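Local structure of MOBA relate protein (Mycobacterium sp., 2WAW) at residues Thr125-Glu130 with Arg170-Asp175; Phe46-Val51 with Gly68-Leu73. The protein is of unknown function but carries a MobA-like nucleotidyltransferase domain, which suggests that it transfers a nucleotide from an NTP to an acceptor not yet identified. All coordinates share one frame; numbering follows the deposited sequence.

Contact 1 and contact 2 sit at the two margins of one seven-stranded mixed sheet, with their centres about 23 Å apart and no direct touch. Each ties an outermost strand, 169-173 or 70-73, to its neighbour in parallel register, and each is only partly buried. Contact 2 closes the beta-alpha-beta unit 48-53, 57-63, 70-73; its four buried residues carry an aliphatic core, and its one side-chain hydrogen bond joins an amide to a carboxylate. Contact 1, on the far margin, also has four buried residues and apolar packing, but strand 169-173 adds three exposed arginines, and the side-chain chemistry centres on a salt bridge from Arg171 to Glu130.

Contact 1. Residues Thr125-Glu130 with Arg170-Asp175; sequences TIAVCE and RRIRVD
Glu130 and Arg171 form a salt bridge in which NH1 of Arg171 lies 2.8 Å from OE2 of Glu130. The oxygen sits in the guanidinium plane, yet the nitrogen meets it from above the carboxylate plane, the two flat groups being turned 73° apart. Val174 N donates to Glu130 O at 2.9 Å; less certainly, in one of its two conformers, NH1 of Arg173 reaches that oxygen from the opposite face of the carbonyl plane at 3.0 Å. The Arg173 chain then bends at chi2 (88°), sending CD back toward the same oxygen. Four further backbone bonds, from Arg170 N to Ile126 O through Glu130 N to Ile172 O, pair strand 126-131 in parallel with 169-173, an outermost strand of the mixed sheet, consistent with a GT-A-type fold. Beyond these bonds, CG2 of Val128 rests 4.0 Å from CG of Arg171, the side chains alongside each other, while Val128 packs on Phe139 and Ile162. On the face that carries Ala127, Cys129 and Ile172, SG of Cys129 touches CG2 of Val174 at 3.9 Å. Helix 111-121 lies against this face through Leu117 on Ala127 and Ala113 on Val174; NH1 of Arg170 hydrogen-bonds Gly120 O in the same helix.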
loop_
_atom_site.group_PDB
_atom_site.type_symbol
_atom_site.label_atom_id
_atom_site.label_comp_id
_atom_site.label_asym_id
_atom_site.label_seq_id
_atom_site.Cartn_x
_atom_site.Cartn_y
_atom_site.Cartn_z
ATOM N N THR A 125 -14.258 9.677 6.846
ATOM C CA THR A 125 -12.955 10.023 7.414
ATOM C C THR A 125 -11.903 8.962 7.094
ATOM O O THR A 125 -10.807 9.292 6.646
ATOM C CB THR A 125 -13.046 10.281 8.942
ATOM O OG1 THR A 125 -13.951 11.366 9.185
ATOM C CG2 THR A 125 -11.691 10.636 9.517
ATOM N N ILE A 126 -12.254 7.694 7.319
ATOM C CA ILE A 126 -11.442 6.538 6.927
ATOM C C ILE A 126 -12.356 5.541 6.228
ATOM O O ILE A 126 -13.531 5.433 6.571
ATOM C CB ILE A 126 -10.809 5.846 8.165
ATOM C CG1 ILE A 126 -9.834 6.800 8.871
ATOM C CG2 ILE A 126 -10.133 4.530 7.781
ATOM C CD1 ILE A 126 -9.358 6.328 10.242
ATOM N N ALA A 127 -11.841 4.846 5.225
ATOM C CA ALA A 127 -12.587 3.687 4.704
ATOM C C ALA A 127 -11.656 2.510 4.520
ATOM O O ALA A 127 -10.444 2.685 4.337
ATOM C CB ALA A 127 -13.267 4.041 3.415
ATOM N N VAL A 128 -12.220 1.308 4.580
ATOM C CA VAL A 128 -11.423 0.082 4.457
ATOM C C VAL A 128 -12.139 -0.915 3.565
ATOM O O VAL A 128 -13.359 -0.843 3.413
ATOM C CB VAL A 128 -11.129 -0.558 5.842
ATOM C CG1 VAL A 128 -10.400 0.432 6.751
ATOM C CG2 VAL A 128 -12.418 -1.086 6.499
ATOM N N CYS A 129 -11.386 -1.824 2.954
ATOM C CA CYS A 129 -12.020 -2.909 2.213
ATOM C C CYS A 129 -12.410 -4.038 3.149
ATOM O O CYS A 129 -11.624 -4.464 4.004
ATOM C CB CYS A 129 -11.097 -3.417 1.119
ATOM S SG CYS A 129 -10.898 -2.195 -0.231
ATOM N N GLU A 130 -13.633 -4.512 2.989
ATOM C CA GLU A 130 -14.122 -5.637 3.748
ATOM C C GLU A 130 -14.259 -6.819 2.814
ATOM O O GLU A 130 -15.166 -6.873 1.982
ATOM C CB GLU A 130 -15.456 -5.312 4.420
ATOM C CG GLU A 130 -15.961 -6.456 5.275
ATOM C CD GLU A 130 -17.168 -6.073 6.096
ATOM O OE1 GLU A 130 -18.116 -5.482 5.537
ATOM O OE2 GLU A 130 -17.169 -6.377 7.299
ATOM N N ARG A 170 -15.637 3.586 7.207
ATOM C CA ARG A 170 -16.597 2.979 6.297
ATOM C C ARG A 170 -16.057 1.674 5.725
ATOM O O ARG A 170 -14.962 1.656 5.171
ATOM C CB ARG A 170 -16.922 3.947 5.184
ATOM C CG ARG A 170 -18.170 3.613 4.464
ATOM C CD ARG A 170 -18.598 4.756 3.570
ATOM N NE ARG A 170 -19.951 4.519 3.101
ATOM C CZ ARG A 170 -20.613 5.311 2.260
ATOM N NH1 ARG A 170 -20.034 6.380 1.731
ATOM N NH2 ARG A 170 -21.853 4.998 1.925
ATOM N N ARG A 171 -16.840 0.596 5.832
ATOM C CA ARG A 171 -16.427 -0.713 5.293
ATOM C C ARG A 171 -16.987 -0.904 3.886
ATOM O O ARG A 171 -18.199 -0.906 3.698
ATOM C CB ARG A 171 -16.884 -1.846 6.227
ATOM C CG ARG A 171 -16.140 -1.931 7.551
ATOM C CD ARG A 171 -16.821 -2.907 8.516
ATOM N NE ARG A 171 -16.017 -3.097 9.718
ATOM C CZ ARG A 171 -15.606 -4.272 10.180
ATOM N NH1 ARG A 171 -15.940 -5.403 9.560
ATOM N NH2 ARG A 171 -14.873 -4.317 11.281
ATOM N N ILE A 172 -16.099 -1.058 2.905
ATOM C CA ILE A 172 -16.498 -1.214 1.511
ATOM C C ILE A 172 -16.316 -2.681 1.135
ATOM O O ILE A 172 -15.190 -3.187 1.127
ATOM C CB ILE A 172 -15.644 -0.331 0.564
ATOM C CG1 ILE A 172 -15.600 1.146 1.030
ATOM C CG2 ILE A 172 -16.149 -0.461 -0.870
ATOM C CD1 ILE A 172 -16.955 1.788 1.223
ATOM N N ARG A 173 -17.413 -3.354 0.816
ATOM C CA ARG A 173 -17.383 -4.783 0.516
ATOM C C ARG A 173 -16.656 -5.069 -0.800
ATOM O O ARG A 173 -16.894 -4.396 -1.812
ATOM C CB ARG A 173 -18.811 -5.338 0.461
ATOM C CG ARG A 173 -18.909 -6.825 0.134
ATOM C CD ARG A 173 -18.840 -7.709 1.373
ATOM N NE ARG A 173 -18.876 -9.130 1.021
ATOM C CZ ARG A 173 -17.796 -9.884 0.826
ATOM N NH1 ARG A 173 -16.588 -9.361 0.964
ATOM N NH2 ARG A 173 -17.926 -11.165 0.502
ATOM N N VAL A 174 -15.769 -6.068 -0.772
ATOM C CA VAL A 174 -15.070 -6.577 -1.957
ATOM C C VAL A 174 -15.336 -8.091 -2.017
ATOM O O VAL A 174 -15.164 -8.796 -1.023
ATOM C CB VAL A 174 -13.544 -6.293 -1.876
ATOM C CG1 VAL A 174 -12.807 -6.860 -3.108
ATOM C CG2 VAL A 174 -13.299 -4.795 -1.758
ATOM N N ASP A 175 -15.772 -8.585 -3.175
ATOM C CA ASP A 175 -16.149 -9.995 -3.334
ATOM C C ASP A 175 -14.894 -10.810 -3.649
ATOM O O ASP A 175 -14.708 -11.304 -4.778
ATOM C CB ASP A 175 -17.199 -10.139 -4.444
ATOM C CG ASP A 175 -17.863 -11.519 -4.470
ATOM O OD1 ASP A 175 -17.738 -12.291 -3.494
ATOM O OD2 ASP A 175 -18.523 -11.818 -5.483
#

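Contact 2. Residues Phe46-Val51 with Gly68-Leu73; sequences FDQLIV and GLDIVL
The first torsions set CG of Gln48 anti to its backbone N (chi1 171°) and CG of Asp70 anti to its carbonyl carbon (chi1 -69°). The extended Gln48 chain carries the amide across the aspartate at about a right angle, and NE2 donates to OD2 of Asp70 at 2.7 Å in a nearly straight bond. That oxygen lies in the amide plane but is approached from above the carboxylate plane. NE2 also bonds to Trp91 O, and OE1 to Thr7 and Asp93, which together hold the amide in one orientation. Backbone bonds from Asp70 N to Leu49 O, Val51 N to Asp70 O and Val72 N to Val51 O set strands 48-53 and 70-73 parallel, joined through helix 57-63 as a beta-alpha-beta crossover. Leu49 and Leu69 run side by side, their CD2 atoms 3.7 Å apart, and CG2 of Val51 reaches CD1 of Leu69 at 3.6 Å, on the face packed by helix 33-42, whose Leu38 touches Val51 and Leu69. On the other face, CG2 of Ile50 packs at 3.7 Å against CG2 of Val72, and Trp91 packs on Ile50, Val72 and Asp70. Just ahead of the first backbone bond, a water bridges Leu49 N (2.9 Å) and Gly68 O (3.3 Å). The neutral amide gives the Asp70 carboxylate a short, directed donor, which would be expected to stabilise its ionised form.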
loop_
_atom_site.group_PDB
_atom_site.type_symbol
_atom_site.label_atom_id
_atom_site.label_comp_id
_atom_site.label_asym_id
_atom_site.label_seq_id
_atom_site.Cartn_x
_atom_site.Cartn_y
_atom_site.Cartn_z
ATOM N N PHE A 46 -5.648 7.271 -9.566
ATOM C CA PHE A 46 -4.885 8.220 -8.772
ATOM C C PHE A 46 -4.396 9.349 -9.651
ATOM O O PHE A 46 -4.063 9.132 -10.822
ATOM C CB PHE A 46 -3.632 7.564 -8.175
ATOM C CG PHE A 46 -3.907 6.354 -7.301
ATOM C CD1 PHE A 46 -4.967 6.350 -6.385
ATOM C CD2 PHE A 46 -3.083 5.226 -7.378
ATOM C CE1 PHE A 46 -5.197 5.240 -5.551
ATOM C CE2 PHE A 46 -3.294 4.105 -6.563
ATOM C CZ PHE A 46 -4.358 4.103 -5.631
ATOM N N ASP A 47 -4.288 10.537 -9.067
ATOM C CA ASP A 47 -3.648 11.673 -9.729
ATOM C C ASP A 47 -2.142 11.684 -9.492
ATOM O O ASP A 47 -1.380 12.312 -10.249
ATOM C CB ASP A 47 -4.201 12.987 -9.191
ATOM C CG ASP A 47 -5.664 13.219 -9.545
ATOM O OD1 ASP A 47 -6.216 12.537 -10.433
ATOM O OD2 ASP A 47 -6.248 14.122 -8.913
ATOM N N GLN A 48 -1.715 11.005 -8.428
ATOM C CA GLN A 48 -0.328 10.974 -8.011
ATOM C C GLN A 48 -0.102 9.608 -7.387
ATOM O O GLN A 48 -0.997 9.096 -6.712
ATOM C CB GLN A 48 -0.076 12.070 -6.964
ATOM C CG GLN A 48 1.291 12.001 -6.274
ATOM C CD GLN A 48 1.449 13.016 -5.172
ATOM O OE1 GLN A 48 0.479 13.371 -4.475
ATOM N NE2 GLN A 48 2.679 13.466 -4.972
ATOM N N LEU A 49 1.078 9.053 -7.586
ATOM C CA LEU A 49 1.459 7.825 -6.946
ATOM C C LEU A 49 2.826 7.935 -6.291
ATOM O O LEU A 49 3.768 8.151 -6.932
ATOM C CB LEU A 49 1.433 6.670 -7.939
ATOM C CG LEU A 49 1.761 5.256 -7.483
ATOM C CD1 LEU A 49 0.855 4.832 -6.361
ATOM C CD2 LEU A 49 1.599 4.322 -8.649
ATOM N N ILE A 50 2.848 7.726 -4.988
ATOM C CA ILE A 50 4.042 7.772 -4.164
ATOM C C ILE A 50 4.443 6.358 -3.733
ATOM O O ILE A 50 3.628 5.587 -3.385
ATOM C CB ILE A 50 3.791 8.557 -2.870
ATOM C CG1 ILE A 50 3.497 10.029 -3.166
ATOM C CG2 ILE A 50 4.934 8.397 -1.895
ATOM C CD1 ILE A 50 3.014 10.759 -2.013
ATOM N N VAL A 51 5.710 6.064 -3.839
ATOM C CA VAL A 51 6.229 4.784 -3.349
ATOM C C VAL A 51 7.330 5.064 -2.347
ATOM O O VAL A 51 8.243 5.864 -2.615
ATOM C CB VAL A 51 6.813 3.932 -4.495
ATOM C CG1 VAL A 51 7.164 2.495 -4.004
ATOM C CG2 VAL A 51 5.864 3.913 -5.687
ATOM N N GLY A 68 7.903 8.201 -13.360
ATOM C CA GLY A 68 6.658 8.875 -13.211
ATOM C C GLY A 68 6.044 8.804 -11.847
ATOM O O GLY A 68 5.021 9.351 -11.628
ATOM N N LEU A 69 6.704 8.110 -10.938
ATOM C CA LEU A 69 6.252 7.977 -9.582
ATOM C C LEU A 69 7.024 8.912 -8.661
ATOM O O LEU A 69 8.116 9.246 -8.959
ATOM C CB LEU A 69 6.436 6.538 -9.119
ATOM C CG LEU A 69 5.863 5.433 -9.978
ATOM C CD1 LEU A 69 5.966 4.127 -9.325
ATOM C CD2 LEU A 69 4.505 5.671 -10.431
ATOM N N ASP A 70 6.440 9.318 -7.545
ATOM C CA ASP A 70 7.168 10.074 -6.527
ATOM C C ASP A 70 7.794 9.086 -5.555
ATOM O O ASP A 70 7.082 8.367 -4.845
ATOM C CB ASP A 70 6.243 11.040 -5.789
ATOM C CG ASP A 70 5.781 12.169 -6.674
ATOM O OD1 ASP A 70 6.634 12.751 -7.392
ATOM O OD2 ASP A 70 4.575 12.473 -6.669
ATOM N N ILE A 71 9.116 9.056 -5.544
ATOM C CA ILE A 71 9.890 8.098 -4.743
ATOM C C ILE A 71 10.344 8.740 -3.444
ATOM O O ILE A 71 11.055 9.756 -3.464
ATOM C CB ILE A 71 11.108 7.573 -5.550
ATOM C CG1 ILE A 71 10.648 6.896 -6.855
ATOM C CG2 ILE A 71 12.000 6.666 -4.705
ATOM C CD1 ILE A 71 9.571 5.800 -6.687
ATOM N N VAL A 72 9.955 8.140 -2.320
ATOM C CA VAL A 72 10.236 8.724 -1.005
ATOM C C VAL A 72 11.185 7.748 -0.288
ATOM O O VAL A 72 10.826 6.608 -0.037
ATOM C CB VAL A 72 8.933 8.968 -0.228
ATOM C CG1 VAL A 72 9.226 9.396 1.202
ATOM C CG2 VAL A 72 8.071 10.041 -0.956
ATOM N N LEU A 73 12.414 8.183 -0.015
ATOM C CA LEU A 73 13.433 7.269 0.531
ATOM C C LEU A 73 13.599 7.535 2.014
ATOM O O LEU A 73 13.740 8.686 2.423
ATOM C CB LEU A 73 14.786 7.462 -0.177
ATOM C CG LEU A 73 14.849 7.414 -1.705
ATOM C CD1 LEU A 73 16.280 7.599 -2.198
ATOM C CD2 LEU A 73 14.282 6.118 -2.224
HETATM O O HOH W 1 2.919 10.459 -9.399
#